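FAD dependent oxidoreductase (Chelativorans sp. BNC1, PDB 6PXS) is an FAD-dependent oxidase of the DadA family that oxidises iminodiacetate, a compound linked to EDTA breakdown. Local coordinates at residues G12-Y17 and A157-V162; A49-D54 and E104-R109; P134-L139 and I290-A295; N172-L177 and A208-L213. One frame throughout, in Å; residues are numbered along the deposited sequence.

Along the chain, contact 1 (12-17/157-162) encloses contact 2 (49-54/104-109), alternates with contact 3 (134-139/290-295) and closes before contact 4 (172-177/208-213) opens. Contacts 1 and 4, centres about 20 Å apart, belong to the Rossmann-type region: helix 10-20 follows strand 3-6 of the six-stranded sheet, helix 152-164 precedes strand 169-171, and helix 207-211 follows strand 198-201. Contacts 2 and 3, centres about 25 Å apart, lie across the chain's centre from contact 1, near the sheet holding strands 90-93 and 141-144. Contacts 3 and 4 are farthest apart, centres about 46 Å. Contacts 1 and 4 thus shape the cofactor region, contact 4 touching adenine; 2 and 3 join parts around that second sheet.

Contact 1. Residues G12-Y17 and A157-V162; sequences GASAAY and ASMLRV
M159 reaches from helix 152-164 into the flank of helix 10-20 between A13, S14 and Y17. With chi1 at -69° its CG stands anti to the carbonyl carbon, and the chain runs on extended. At the base, M159 CB lies 3.8 Å from Y17 CB and also faces the carbonyl oxygen of A13. CG comes next, over one face of the Y17 ring. The sulfur follows: M159 SD is 3.6 Å from S14 CA and sits 4.8 Å from the centroid of the Y17 ring, 36° off its normal, an oblique Met-aromatic contact. Methionine suits the place because its long, flexible, apolar chain can thread between helices and set its sulfur beside an aromatic ring such as tyrosine's. L71 of helix 55-76 packs on both M159 and Y17, while S14 OG turns to a hydrogen bond with P341 O.

At the edge of the ring, V162 CG1 lies 3.5 Å from Y17 CE1. A13 CB meets L160 CG at 3.7 Å. Small residues suit helix 10-20, which begins in the glycine-rich turn of a probable Rossmann motif ending at G12: with only a methyl at A13 the short axes pass 8.2 Å apart, at 29°. Between these segments the join is apolar and sulfur-aromatic, so its hold on the cofactor-binding helix rests on close, buried packing and not on directional bonds.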
loop_
_atom_site.group_PDB
_atom_site.type_symbol
_atom_site.label_atom_id
_atom_site.label_comp_id
_atom_site.label_asym_id
_atom_site.label_seq_id
_atom_site.Cartn_x
_atom_site.Cartn_y
_atom_site.Cartn_z
ATOM N N GLY A 12 2.730 26.823 4.505
ATOM C CA GLY A 12 3.827 27.207 3.635
ATOM C C GLY A 12 3.408 27.340 2.185
ATOM O O GLY A 12 3.966 28.155 1.446
ATOM N N ALA A 13 2.423 26.546 1.757
ATOM C CA ALA A 13 1.957 26.631 0.378
ATOM C C ALA A 13 1.137 27.895 0.152
ATOM O O ALA A 13 1.253 28.538 -0.898
ATOM C CB ALA A 13 1.139 25.390 0.023
ATOM N N SER A 14 0.303 28.270 1.124
ATOM C CA SER A 14 -0.467 29.501 0.989
ATOM C C SER A 14 0.450 30.717 0.967
ATOM O O SER A 14 0.241 31.646 0.178
ATOM C CB SER A 14 -1.479 29.617 2.129
ATOM O OG SER A 14 -2.199 30.835 2.041
ATOM N N ALA A 15 1.471 30.730 1.824
ATOM C CA ALA A 15 2.429 31.829 1.813
ATOM C C ALA A 15 3.103 31.945 0.452
ATOM O O ALA A 15 3.165 33.032 -0.135
ATOM C CB ALA A 15 3.467 31.627 2.916
ATOM N N ALA A 16 3.615 30.830 -0.067
ATOM C CA ALA A 16 4.215 30.847 -1.396
ATOM C C ALA A 16 3.215 31.326 -2.441
ATOM O O ALA A 16 3.549 32.144 -3.305
ATOM C CB ALA A 16 4.734 29.455 -1.754
ATOM N N TYR A 17 1.981 30.823 -2.373
ATOM C CA TYR A 17 0.969 31.201 -3.353
ATOM C C TYR A 17 0.748 32.707 -3.377
ATOM O O TYR A 17 0.554 33.293 -4.448
ATOM C CB TYR A 17 -0.336 30.468 -3.046
ATOM C CG TYR A 17 -1.546 31.001 -3.779
ATOM C CD1 TYR A 17 -1.784 30.667 -5.106
ATOM C CD2 TYR A 17 -2.462 31.822 -3.137
ATOM C CE1 TYR A 17 -2.894 31.145 -5.775
ATOM C CE2 TYR A 17 -3.575 32.303 -3.797
ATOM C CZ TYR A 17 -3.786 31.963 -5.116
ATOM O OH TYR A 17 -4.894 32.442 -5.775
ATOM N N ALA A 157 -1.887 21.612 -2.727
ATOM C CA ALA A 157 -1.212 21.259 -3.971
ATOM C C ALA A 157 -1.483 22.296 -5.054
ATOM O O ALA A 157 -0.560 22.748 -5.742
ATOM C CB ALA A 157 -1.660 19.872 -4.432
ATOM N N SER A 158 -2.749 22.686 -5.220
ATOM C CA SER A 158 -3.096 23.642 -6.265
ATOM C C SER A 158 -2.422 24.987 -6.032
ATOM O O SER A 158 -1.944 25.622 -6.980
ATOM C CB SER A 158 -4.613 23.803 -6.337
ATOM O OG SER A 158 -5.227 22.578 -6.699
ATOM N N MET A 159 -2.377 25.440 -4.778
ATOM C CA MET A 159 -1.690 26.692 -4.472
ATOM C C MET A 159 -0.235 26.638 -4.921
ATOM O O MET A 159 0.259 27.559 -5.582
ATOM C CB MET A 159 -1.782 26.985 -2.977
ATOM C CG MET A 159 -3.180 27.329 -2.501
ATOM S SD MET A 159 -3.167 28.215 -0.933
ATOM C CE MET A 159 -4.732 27.690 -0.254
ATOM N N LEU A 160 0.470 25.561 -4.566
ATOM C CA LEU A 160 1.844 25.399 -5.027
ATOM C C LEU A 160 1.921 25.437 -6.548
ATOM O O LEU A 160 2.797 26.099 -7.117
ATOM C CB LEU A 160 2.423 24.087 -4.498
ATOM C CG LEU A 160 2.791 24.074 -3.015
ATOM C CD1 LEU A 160 3.096 22.657 -2.554
ATOM C CD2 LEU A 160 3.979 24.986 -2.754
ATOM N N ARG A 161 1.010 24.735 -7.224
ATOM C CA ARG A 161 1.018 24.728 -8.683
ATOM C C ARG A 161 0.905 26.143 -9.238
ATOM O O ARG A 161 1.638 26.520 -10.160
ATOM C CB ARG A 161 -0.113 23.843 -9.205
ATOM C CG ARG A 161 0.332 22.423 -9.513
ATOM C CD ARG A 161 -0.812 21.544 -9.996
ATOM N NE ARG A 161 -1.186 20.551 -8.990
ATOM C CZ ARG A 161 -2.360 20.494 -8.365
ATOM N NH1 ARG A 161 -3.325 21.363 -8.637
ATOM N NH2 ARG A 161 -2.573 19.545 -7.465
ATOM N N VAL A 162 -0.008 26.945 -8.687
ATOM C CA VAL A 162 -0.141 28.326 -9.139
ATOM C C VAL A 162 1.111 29.122 -8.791
ATOM O O VAL A 162 1.534 30.004 -9.549
ATOM C CB VAL A 162 -1.401 28.971 -8.534
ATOM C CG1 VAL A 162 -1.458 30.448 -8.891
ATOM C CG2 VAL A 162 -2.650 28.252 -9.015
#

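Contact 2. Residues A49-D54 and E104-R109; sequences ATEADD and EGRISR
R106 lays its guanidinium against E51, and this carbon-on-guanidinium contact is the main feature of the loop-on-helix interface. The contact is made by carbon: E51 CG sits over one face of the group, 3.5 Å from R106 NH2, and E51 CA lies over that face too, offset toward the rim. Arginine suits the place because its planar end can rest on aliphatic carbons while its charge stays near the E51 carboxylate. A bend at chi3 (-53°) sets NE on the side of the loop.

Charge adds a looser attraction. The carboxylate of E51 is turned 26° from the guanidinium plane, and E51 OE2 stays 4.5 Å from R106 NH1, beyond a salt bridge; E51 OE1 has a long, weak ion pair with R99. Carbonyl oxygens of the loop also gather round the positive group without bonding to it: A49 O is at the edge, 4.0 Å from R106 NH2, and T50 O approaches obliquely.

The apolar part is smaller and buried. A49 CB meets I107 CD1 at 4.1 Å, and A49 CA touches I107 CG1. Alanine lets the backbone come close, and isoleucine carries the packing on to V120 and to I144 of strand 141-144. T50 faces the other way, toward W57 and Y61, with its hydroxyl bonded to P47 O.

The loop ends at D54, a helix N-cap whose OD1 makes a weak bond to D56 N. Helix 97-111 thus flanks the connection from strand 44-45, where V44 binds FAD, to helix 55-76.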
loop_
_atom_site.group_PDB
_atom_site.type_symbol
_atom_site.label_atom_id
_atom_site.label_comp_id
_atom_site.label_asym_id
_atom_site.label_seq_id
_atom_site.Cartn_x
_atom_site.Cartn_y
_atom_site.Cartn_z
ATOM N N ALA A 49 -19.839 26.758 15.155
ATOM C CA ALA A 49 -20.287 25.829 16.182
ATOM C C ALA A 49 -19.194 25.459 17.174
ATOM O O ALA A 49 -19.432 24.624 18.051
ATOM C CB ALA A 49 -20.835 24.555 15.535
ATOM N N THR A 50 -18.010 26.058 17.067
ATOM C CA THR A 50 -16.896 25.647 17.910
ATOM C C THR A 50 -17.188 25.941 19.375
ATOM O O THR A 50 -17.762 26.977 19.720
ATOM C CB THR A 50 -15.613 26.358 17.482
ATOM O OG1 THR A 50 -15.381 26.124 16.089
ATOM C CG2 THR A 50 -14.424 25.839 18.281
ATOM N N GLU A 51 -16.778 25.011 20.240
ATOM C CA GLU A 51 -16.951 25.187 21.676
ATOM C C GLU A 51 -15.870 26.082 22.267
ATOM O O GLU A 51 -16.102 26.733 23.292
ATOM C CB GLU A 51 -16.940 23.822 22.367
ATOM C CG GLU A 51 -17.618 23.798 23.727
ATOM C CD GLU A 51 -17.581 22.424 24.369
ATOM O OE1 GLU A 51 -17.012 21.495 23.757
ATOM O OE2 GLU A 51 -18.122 22.273 25.485
ATOM N N ALA A 52 -14.697 26.131 21.641
ATOM C CA ALA A 52 -13.590 26.935 22.142
ATOM C C ALA A 52 -13.858 28.405 21.852
ATOM O O ALA A 52 -13.961 28.804 20.687
ATOM C CB ALA A 52 -12.278 26.491 21.502
ATOM N N ASP A 53 -13.981 29.206 22.907
ATOM C CA ASP A 53 -14.178 30.649 22.791
ATOM C C ASP A 53 -12.876 31.344 23.189
ATOM O O ASP A 53 -12.687 31.754 24.334
ATOM C CB ASP A 53 -15.371 31.115 23.658
ATOM C CG ASP A 53 -15.326 30.559 25.069
ATOM O OD1 ASP A 53 -14.409 29.766 25.370
ATOM O OD2 ASP A 53 -16.210 30.914 25.878
ATOM N N ASP A 54 -11.975 31.472 22.223
ATOM C CA ASP A 54 -10.741 32.240 22.390
ATOM C C ASP A 54 -10.733 33.357 21.356
ATOM O O ASP A 54 -10.599 33.074 20.149
ATOM C CB ASP A 54 -9.510 31.350 22.227
ATOM C CG ASP A 54 -8.209 32.122 22.359
ATOM O OD1 ASP A 54 -8.252 33.299 22.774
ATOM O OD2 ASP A 54 -7.141 31.552 22.045
ATOM N N GLU A 104 -27.174 25.743 20.231
ATOM C CA GLU A 104 -27.965 26.644 19.401
ATOM C C GLU A 104 -27.766 28.094 19.817
ATOM O O GLU A 104 -27.798 28.994 18.971
ATOM C CB GLU A 104 -29.446 26.266 19.481
ATOM C CG GLU A 104 -30.344 27.045 18.527
ATOM C CD GLU A 104 -31.813 26.706 18.698
ATOM O OE1 GLU A 104 -32.643 27.237 17.929
ATOM O OE2 GLU A 104 -32.139 25.908 19.603
ATOM N N GLY A 105 -27.555 28.341 21.111
ATOM C CA GLY A 105 -27.303 29.699 21.561
ATOM C C GLY A 105 -25.974 30.235 21.062
ATOM O O GLY A 105 -25.903 31.335 20.507
ATOM N N ARG A 106 -24.900 29.464 21.254
ATOM C CA ARG A 106 -23.590 29.900 20.782
ATOM C C ARG A 106 -23.611 30.183 19.286
ATOM O O ARG A 106 -23.055 31.189 18.829
ATOM C CB ARG A 106 -22.531 28.846 21.103
ATOM C CG ARG A 106 -22.065 28.828 22.552
ATOM C CD ARG A 106 -20.669 28.234 22.658
ATOM N NE ARG A 106 -20.578 26.927 22.007
ATOM C CZ ARG A 106 -20.596 25.755 22.640
ATOM N NH1 ARG A 106 -20.693 25.695 23.964
ATOM N NH2 ARG A 106 -20.509 24.632 21.941
ATOM N N ILE A 107 -24.250 29.309 18.507
ATOM C CA ILE A 107 -24.267 29.481 17.058
ATOM C C ILE A 107 -25.029 30.745 16.682
ATOM O O ILE A 107 -24.556 31.560 15.881
ATOM C CB ILE A 107 -24.870 28.241 16.376
ATOM C CG1 ILE A 107 -24.007 27.007 16.649
ATOM C CG2 ILE A 107 -25.007 28.480 14.878
ATOM C CD1 ILE A 107 -24.679 25.699 16.289
ATOM N N SER A 108 -26.224 30.923 17.249
ATOM C CA SER A 108 -27.037 32.087 16.913
ATOM C C SER A 108 -26.275 33.381 17.175
ATOM O O SER A 108 -26.251 34.283 16.329
ATOM C CB SER A 108 -28.339 32.060 17.714
ATOM O OG SER A 108 -28.076 32.032 19.105
ATOM N N ARG A 109 -25.640 33.487 18.343
ATOM C CA ARG A 109 -24.895 34.699 18.666
ATOM C C ARG A 109 -23.801 34.962 17.641
ATOM O O ARG A 109 -23.519 36.119 17.306
ATOM C CB ARG A 109 -24.307 34.590 20.072
ATOM C CG ARG A 109 -25.356 34.641 21.173
ATOM C CD ARG A 109 -24.730 34.640 22.558
ATOM N NE ARG A 109 -24.176 33.337 22.919
ATOM C CZ ARG A 109 -24.884 32.335 23.437
ATOM N NH1 ARG A 109 -26.187 32.473 23.655
ATOM N NH2 ARG A 109 -24.288 31.189 23.733
#

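Contact 3. Residues P134-L139 and I290-A295; sequences PLRDDL and IAPGLA
The carbonyl of P134 accepts the main bond between the two loops: G293 N donates to P134 O at 3.0 Å with an N-H...O angle of 162°, in the carbonyl plane and on a lone pair. The same oxygen lies 3.1 Å from A291 CA, a CA-H...O contact. P292 N, close by, has no hydrogen to give. I290 O, at the last residue of helix 277-290, receives a weak bond from R136 N at 3.3 Å and a CA-H...O contact from L135. L135 O is taken by K129 NZ.

These bonds tie the segment leading into strand 141-144 to the short 3-10 segment that starts at P292, after helix 277-290; neither touches the flavin. Glycine fits at G293, since a CB there would run into P134 CA. P134 CB packs 4.1 Å from L294 CG.

R136 opens the type I turn R136-L139, and its side chain folds back to D138. NE forms a salt bridge with D138 OD1 at 2.9 Å, using the syn lone pair of OD1, which sits 20° out of the guanidinium plane; NH2 adds a weak bond to D138 OD2, and NH1 goes to G289 O. Nearer the backbone, R136 CG meets P292 CD at 3.5 Å, the two side chains about at right angles. An alanine here would probably leave D138 without its charge partner and G289 O without this donor. L139 CG lies over one guanidinium face, offset toward the rim.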
loop_
_atom_site.group_PDB
_atom_site.type_symbol
_atom_site.label_atom_id
_atom_site.label_comp_id
_atom_site.label_asym_id
_atom_site.label_seq_id
_atom_site.Cartn_x
_atom_site.Cartn_y
_atom_site.Cartn_z
ATOM N N PRO A 134 -27.257 7.825 6.441
ATOM C CA PRO A 134 -26.774 6.851 7.438
ATOM C C PRO A 134 -26.990 7.272 8.888
ATOM O O PRO A 134 -26.777 6.442 9.782
ATOM C CB PRO A 134 -25.279 6.711 7.112
ATOM C CG PRO A 134 -24.940 7.879 6.283
ATOM C CD PRO A 134 -26.175 8.233 5.527
ATOM N N LEU A 135 -27.409 8.507 9.155
ATOM C CA LEU A 135 -27.652 8.931 10.526
ATOM C C LEU A 135 -28.862 8.208 11.114
ATOM O O LEU A 135 -29.677 7.612 10.403
ATOM C CB LEU A 135 -27.882 10.443 10.595
ATOM C CG LEU A 135 -26.668 11.353 10.407
ATOM C CD1 LEU A 135 -27.094 12.811 10.475
ATOM C CD2 LEU A 135 -25.597 11.067 11.448
ATOM N N ARG A 136 -28.971 8.267 12.441
ATOM C CA ARG A 136 -30.141 7.725 13.114
ATOM C C ARG A 136 -31.350 8.624 12.880
ATOM O O ARG A 136 -31.232 9.848 12.775
ATOM C CB ARG A 136 -29.886 7.584 14.617
ATOM C CG ARG A 136 -28.619 6.828 14.985
ATOM C CD ARG A 136 -28.697 6.284 16.409
ATOM N NE ARG A 136 -29.190 7.278 17.362
ATOM C CZ ARG A 136 -28.420 8.081 18.094
ATOM N NH1 ARG A 136 -27.097 8.027 18.001
ATOM N NH2 ARG A 136 -28.982 8.947 18.927
ATOM N N ASP A 137 -32.528 8.005 12.805
ATOM C CA ASP A 137 -33.750 8.758 12.554
ATOM C C ASP A 137 -34.231 9.539 13.772
ATOM O O ASP A 137 -35.141 10.363 13.634
ATOM C CB ASP A 137 -34.860 7.816 12.080
ATOM C CG ASP A 137 -35.132 6.686 13.061
ATOM O OD1 ASP A 137 -35.518 6.972 14.214
ATOM O OD2 ASP A 137 -34.965 5.510 12.673
ATOM N N ASP A 138 -33.649 9.310 14.948
ATOM C CA ASP A 138 -34.108 9.935 16.181
ATOM C C ASP A 138 -33.273 11.145 16.579
ATOM O O ASP A 138 -33.408 11.632 17.706
ATOM C CB ASP A 138 -34.098 8.916 17.321
ATOM C CG ASP A 138 -32.693 8.516 17.729
ATOM O OD1 ASP A 138 -31.910 8.113 16.845
ATOM O OD2 ASP A 138 -32.370 8.617 18.931
ATOM N N LEU A 139 -32.423 11.646 15.690
ATOM C CA LEU A 139 -31.467 12.692 16.028
ATOM C C LEU A 139 -32.025 14.055 15.638
ATOM O O LEU A 139 -32.344 14.291 14.467
ATOM C CB LEU A 139 -30.130 12.446 15.329
ATOM C CG LEU A 139 -29.302 11.279 15.869
ATOM C CD1 LEU A 139 -28.173 10.933 14.913
ATOM C CD2 LEU A 139 -28.746 11.609 17.245
ATOM N N ILE A 290 -23.453 7.422 15.833
ATOM C CA ILE A 290 -24.443 8.359 15.309
ATOM C C ILE A 290 -24.861 8.050 13.879
ATOM O O ILE A 290 -25.813 8.668 13.376
ATOM C CB ILE A 290 -23.917 9.809 15.367
ATOM C CG1 ILE A 290 -22.668 9.969 14.493
ATOM C CG2 ILE A 290 -23.611 10.198 16.806
ATOM C CD1 ILE A 290 -22.250 11.412 14.284
ATOM N N ALA A 291 -24.188 7.119 13.204
ATOM C CA ALA A 291 -24.459 6.815 11.797
ATOM C C ALA A 291 -24.367 5.313 11.578
ATOM O O ALA A 291 -23.410 4.810 10.978
ATOM C CB ALA A 291 -23.489 7.564 10.884
ATOM N N PRO A 292 -25.362 4.559 12.049
ATOM C CA PRO A 292 -25.350 3.105 11.816
ATOM C C PRO A 292 -25.346 2.726 10.344
ATOM O O PRO A 292 -24.979 1.591 10.013
ATOM C CB PRO A 292 -26.631 2.625 12.514
ATOM C CG PRO A 292 -26.971 3.706 13.490
ATOM C CD PRO A 292 -26.519 4.981 12.857
ATOM N N GLY A 293 -25.741 3.633 9.450
ATOM C CA GLY A 293 -25.746 3.319 8.032
ATOM C C GLY A 293 -24.369 3.069 7.460
ATOM O O GLY A 293 -24.252 2.467 6.388
ATOM N N LEU A 294 -23.323 3.520 8.145
ATOM C CA LEU A 294 -21.955 3.278 7.709
ATOM C C LEU A 294 -21.450 1.895 8.098
ATOM O O LEU A 294 -20.285 1.584 7.831
ATOM C CB LEU A 294 -21.027 4.347 8.293
ATOM C CG LEU A 294 -21.362 5.791 7.912
ATOM C CD1 LEU A 294 -20.464 6.771 8.656
ATOM C CD2 LEU A 294 -21.250 5.996 6.407
ATOM N N ALA A 295 -22.299 1.061 8.704
ATOM C CA ALA A 295 -21.842 -0.221 9.234
ATOM C C ALA A 295 -21.219 -1.084 8.144
ATOM O O ALA A 295 -20.102 -1.591 8.300
ATOM C CB ALA A 295 -23.007 -0.956 9.896
#

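Contact 4. Residues N172-L177 and A208-L213; sequences NDYVSL and AQILAL. With FAD (flavin-adenine dinucleotide), chain E.
Y174 and I210 pass each other in antiparallel sense, and the 6-amino group of the FAD adenine lies where they meet. With its CG anti to the backbone N (chi1 -171°), the tyrosine ring lies nearly parallel to the base and displaced toward its amino-group end, Y174 CE1 being 3.4 Å from FAD N6A; its hydroxyl end is 3.9 Å from I210 CG2. The beta-branched I210 sends both arms to the amino group, CG2 at 3.5 Å and CD1 at 3.6 Å from N6A. Polar recognition comes from the backbone: N6A donates a weak but nearly straight bond (166°) to V175 O at 3.4 Å.

Beyond V175 the contact is mostly apolar. L177 and L211 run next to each other in a common direction, L177 CD1 being 3.8 Å from L211 CD2, and L177 CD1 also reaches I210 CD1. L213 packs over the backbone oxygen of L177. I6 of strand 3-6 touches V175, L177 and I210. Leucine and isoleucine suit this buried seam because their branches bring no polar groups to satisfy.

H33 of another subunit meets the Y174 ring edge-to-face, and Q209 of that subunit bonds Y174 O. An alanine in place of Y174 would probably leave the adenine amino group and that histidine ring without their aromatic neighbour. The loop leading into strand 176-180 and helix 207-211 together form one end of the adenine pocket of a Rossmann-type FAD domain, placed at a subunit interface.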
loop_
_atom_site.group_PDB
_atom_site.type_symbol
_atom_site.label_atom_id
_atom_site.label_comp_id
_atom_site.label_asym_id
_atom_site.label_seq_id
_atom_site.Cartn_x
_atom_site.Cartn_y
_atom_site.Cartn_z
ATOM N N ASN A 172 12.477 18.762 -2.910
ATOM C CA ASN A 172 12.400 17.843 -1.779
ATOM C C ASN A 172 13.777 17.791 -1.130
ATOM O O ASN A 172 14.728 17.264 -1.716
ATOM C CB ASN A 172 11.946 16.457 -2.230
ATOM C CG ASN A 172 11.597 15.549 -1.065
ATOM O OD1 ASN A 172 12.382 14.683 -0.677
ATOM N ND2 ASN A 172 10.411 15.743 -0.501
ATOM N N ASP A 173 13.885 18.343 0.074
ATOM C CA ASP A 173 15.171 18.441 0.749
ATOM C C ASP A 173 14.924 18.751 2.218
ATOM O O ASP A 173 13.841 19.198 2.602
ATOM C CB ASP A 173 16.054 19.517 0.104
ATOM C CG ASP A 173 17.517 19.364 0.461
ATOM O OD1 ASP A 173 17.858 18.393 1.167
ATOM O OD2 ASP A 173 18.327 20.214 0.033
ATOM N N TYR A 174 15.945 18.498 3.034
ATOM C CA TYR A 174 15.911 18.785 4.463
ATOM C C TYR A 174 16.958 19.847 4.754
ATOM O O TYR A 174 18.151 19.626 4.521
ATOM C CB TYR A 174 16.172 17.523 5.289
ATOM C CG TYR A 174 15.950 17.701 6.776
ATOM C CD1 TYR A 174 14.671 17.650 7.316
ATOM C CD2 TYR A 174 17.018 17.910 7.641
ATOM C CE1 TYR A 174 14.460 17.809 8.675
ATOM C CE2 TYR A 174 16.818 18.069 9.001
ATOM C CZ TYR A 174 15.538 18.018 9.514
ATOM O OH TYR A 174 15.331 18.176 10.866
ATOM N N VAL A 175 16.512 20.997 5.255
ATOM C CA VAL A 175 17.385 22.126 5.533
ATOM C C VAL A 175 17.391 22.386 7.035
ATOM O O VAL A 175 16.567 21.862 7.787
ATOM C CB VAL A 175 16.967 23.392 4.761
ATOM C CG1 VAL A 175 17.009 23.131 3.264
ATOM C CG2 VAL A 175 15.581 23.854 5.196
ATOM N N SER A 176 18.344 23.212 7.464
ATOM C CA SER A 176 18.503 23.539 8.875
ATOM C C SER A 176 18.676 25.042 9.047
ATOM O O SER A 176 18.507 25.804 8.088
ATOM C CB SER A 176 19.697 22.784 9.461
ATOM O OG SER A 176 19.668 22.797 10.878
ATOM N N LEU A 177 19.015 25.480 10.259
ATOM C CA LEU A 177 19.162 26.895 10.565
ATOM C C LEU A 177 20.314 27.094 11.538
ATOM O O LEU A 177 20.536 26.266 12.425
ATOM C CB LEU A 177 17.876 27.472 11.175
ATOM C CG LEU A 177 16.617 27.443 10.305
ATOM C CD1 LEU A 177 15.406 27.881 11.113
ATOM C CD2 LEU A 177 16.784 28.325 9.077
ATOM N N ALA A 208 9.885 23.239 15.785
ATOM C CA ALA A 208 10.680 23.394 16.996
ATOM C C ALA A 208 12.031 22.699 16.891
ATOM O O ALA A 208 12.973 23.096 17.586
ATOM C CB ALA A 208 9.908 22.852 18.200
ATOM N N GLN A 209 12.151 21.682 16.034
ATOM C CA GLN A 209 13.398 20.928 15.949
ATOM C C GLN A 209 14.528 21.778 15.385
ATOM O O GLN A 209 15.667 21.694 15.858
ATOM C CB GLN A 209 13.202 19.677 15.093
ATOM C CG GLN A 209 12.288 18.636 15.711
ATOM C CD GLN A 209 12.161 17.392 14.853
ATOM O OE1 GLN A 209 12.580 17.376 13.695
ATOM N NE2 GLN A 209 11.583 16.339 15.421
ATOM N N ILE A 210 14.240 22.597 14.373
ATOM C CA ILE A 210 15.282 23.376 13.712
ATOM C C ILE A 210 15.339 24.793 14.271
ATOM O O ILE A 210 16.386 25.446 14.215
ATOM C CB ILE A 210 15.079 23.402 12.184
ATOM C CG1 ILE A 210 13.701 23.965 11.822
ATOM C CG2 ILE A 210 15.254 22.006 11.609
ATOM C CD1 ILE A 210 13.553 24.300 10.348
ATOM N N LEU A 211 14.222 25.286 14.810
ATOM C CA LEU A 211 14.234 26.619 15.403
ATOM C C LEU A 211 15.031 26.644 16.700
ATOM O O LEU A 211 15.603 27.681 17.054
ATOM C CB LEU A 211 12.806 27.105 15.654
ATOM C CG LEU A 211 11.956 27.420 14.421
ATOM C CD1 LEU A 211 10.536 27.767 14.844
ATOM C CD2 LEU A 211 12.565 28.553 13.604
ATOM N N ALA A 212 15.084 25.519 17.418
ATOM C CA ALA A 212 15.868 25.458 18.644
ATOM C C ALA A 212 17.341 25.740 18.394
ATOM O O ALA A 212 18.062 26.097 19.330
ATOM C CB ALA A 212 15.708 24.089 19.307
ATOM N N LEU A 213 17.805 25.585 17.150
ATOM C CA LEU A 213 19.193 25.884 16.822
ATOM C C LEU A 213 19.518 27.364 16.976
ATOM O O LEU A 213 20.698 27.723 17.046
ATOM C CB LEU A 213 19.496 25.434 15.392
ATOM C CG LEU A 213 19.072 24.006 15.039
ATOM C CD1 LEU A 213 19.441 23.672 13.603
ATOM C CD2 LEU A 213 19.693 23.007 15.995
HETATM P PA FAD E . 2.332 20.432 7.743
HETATM O O1A FAD E . 2.737 19.231 8.514
HETATM O O2A FAD E . 1.197 20.184 6.746
HETATM O O5B FAD E . 3.549 21.082 6.996
HETATM C C5B FAD E . 4.900 20.918 7.476
HETATM C C4B FAD E . 5.793 20.618 6.301
HETATM O O4B FAD E . 7.127 21.112 6.568
HETATM C C3B FAD E . 5.946 19.131 5.978
HETATM O O3B FAD E . 5.941 18.924 4.571
HETATM C C2B FAD E . 7.304 18.787 6.594
HETATM O O2B FAD E . 7.927 17.683 5.950
HETATM C C1B FAD E . 8.061 20.083 6.326
HETATM N N9A FAD E . 9.223 20.295 7.183
HETATM C C8A FAD E . 9.253 20.324 8.551
HETATM N N7A FAD E . 10.447 20.530 9.055
HETATM C C5A FAD E . 11.259 20.645 7.935
HETATM C C6A FAD E . 12.640 20.872 7.783
HETATM N N6A FAD E . 13.485 21.030 8.806
HETATM N N1A FAD E . 13.131 20.929 6.525
HETATM C C2A FAD E . 12.295 20.771 5.496
HETATM N N3A FAD E . 10.978 20.552 5.521
HETATM C C4A FAD E . 10.518 20.500 6.776
HETATM N N1 FAD E . -7.935 21.409 10.121
HETATM C C2 FAD E . -9.138 21.947 9.765
HETATM O O2 FAD E . -9.275 23.162 9.583
HETATM N N3 FAD E . -10.238 21.124 9.595
HETATM C C4 FAD E . -10.255 19.754 9.758
HETATM O O4 FAD E . -11.296 19.125 9.580
HETATM C C4X FAD E . -8.973 19.191 10.140
HETATM N N5 FAD E . -8.899 17.902 10.316
HETATM C C5X FAD E . -7.675 17.363 10.680
HETATM C C6 FAD E . -7.580 15.986 10.872
HETATM C C7 FAD E . -6.373 15.394 11.233
HETATM C C7M FAD E . -6.309 13.903 11.432
HETATM C C8 FAD E . -5.236 16.195 11.416
HETATM C C8M FAD E . -3.916 15.585 11.810
HETATM C C9 FAD E . -5.329 17.570 11.224
HETATM C C9A FAD E . -6.534 18.159 10.859
HETATM N N10 FAD E . -6.658 19.549 10.655
HETATM C C10 FAD E . -7.868 20.100 10.299
HETATM C "C1'" FAD E . -5.503 20.443 10.842
HETATM C "C2'" FAD E . -4.660 20.612 9.580
HETATM O "O2'" FAD E . -4.548 19.369 8.887
HETATM C "C3'" FAD E . -3.263 21.092 9.975
HETATM O "O3'" FAD E . -3.379 22.079 10.993
HETATM C "C4'" FAD E . -2.448 21.685 8.826
HETATM O "O4'" FAD E . -2.339 20.715 7.785
HETATM C "C5'" FAD E . -1.071 22.115 9.286
HETATM O "O5'" FAD E . -0.311 22.574 8.149
HETATM P P FAD E . 1.208 22.959 8.292
HETATM O O1P FAD E . 1.364 23.933 9.464
HETATM O O2P FAD E . 1.790 23.416 7.004
HETATM O O3P FAD E . 1.865 21.580 8.731
#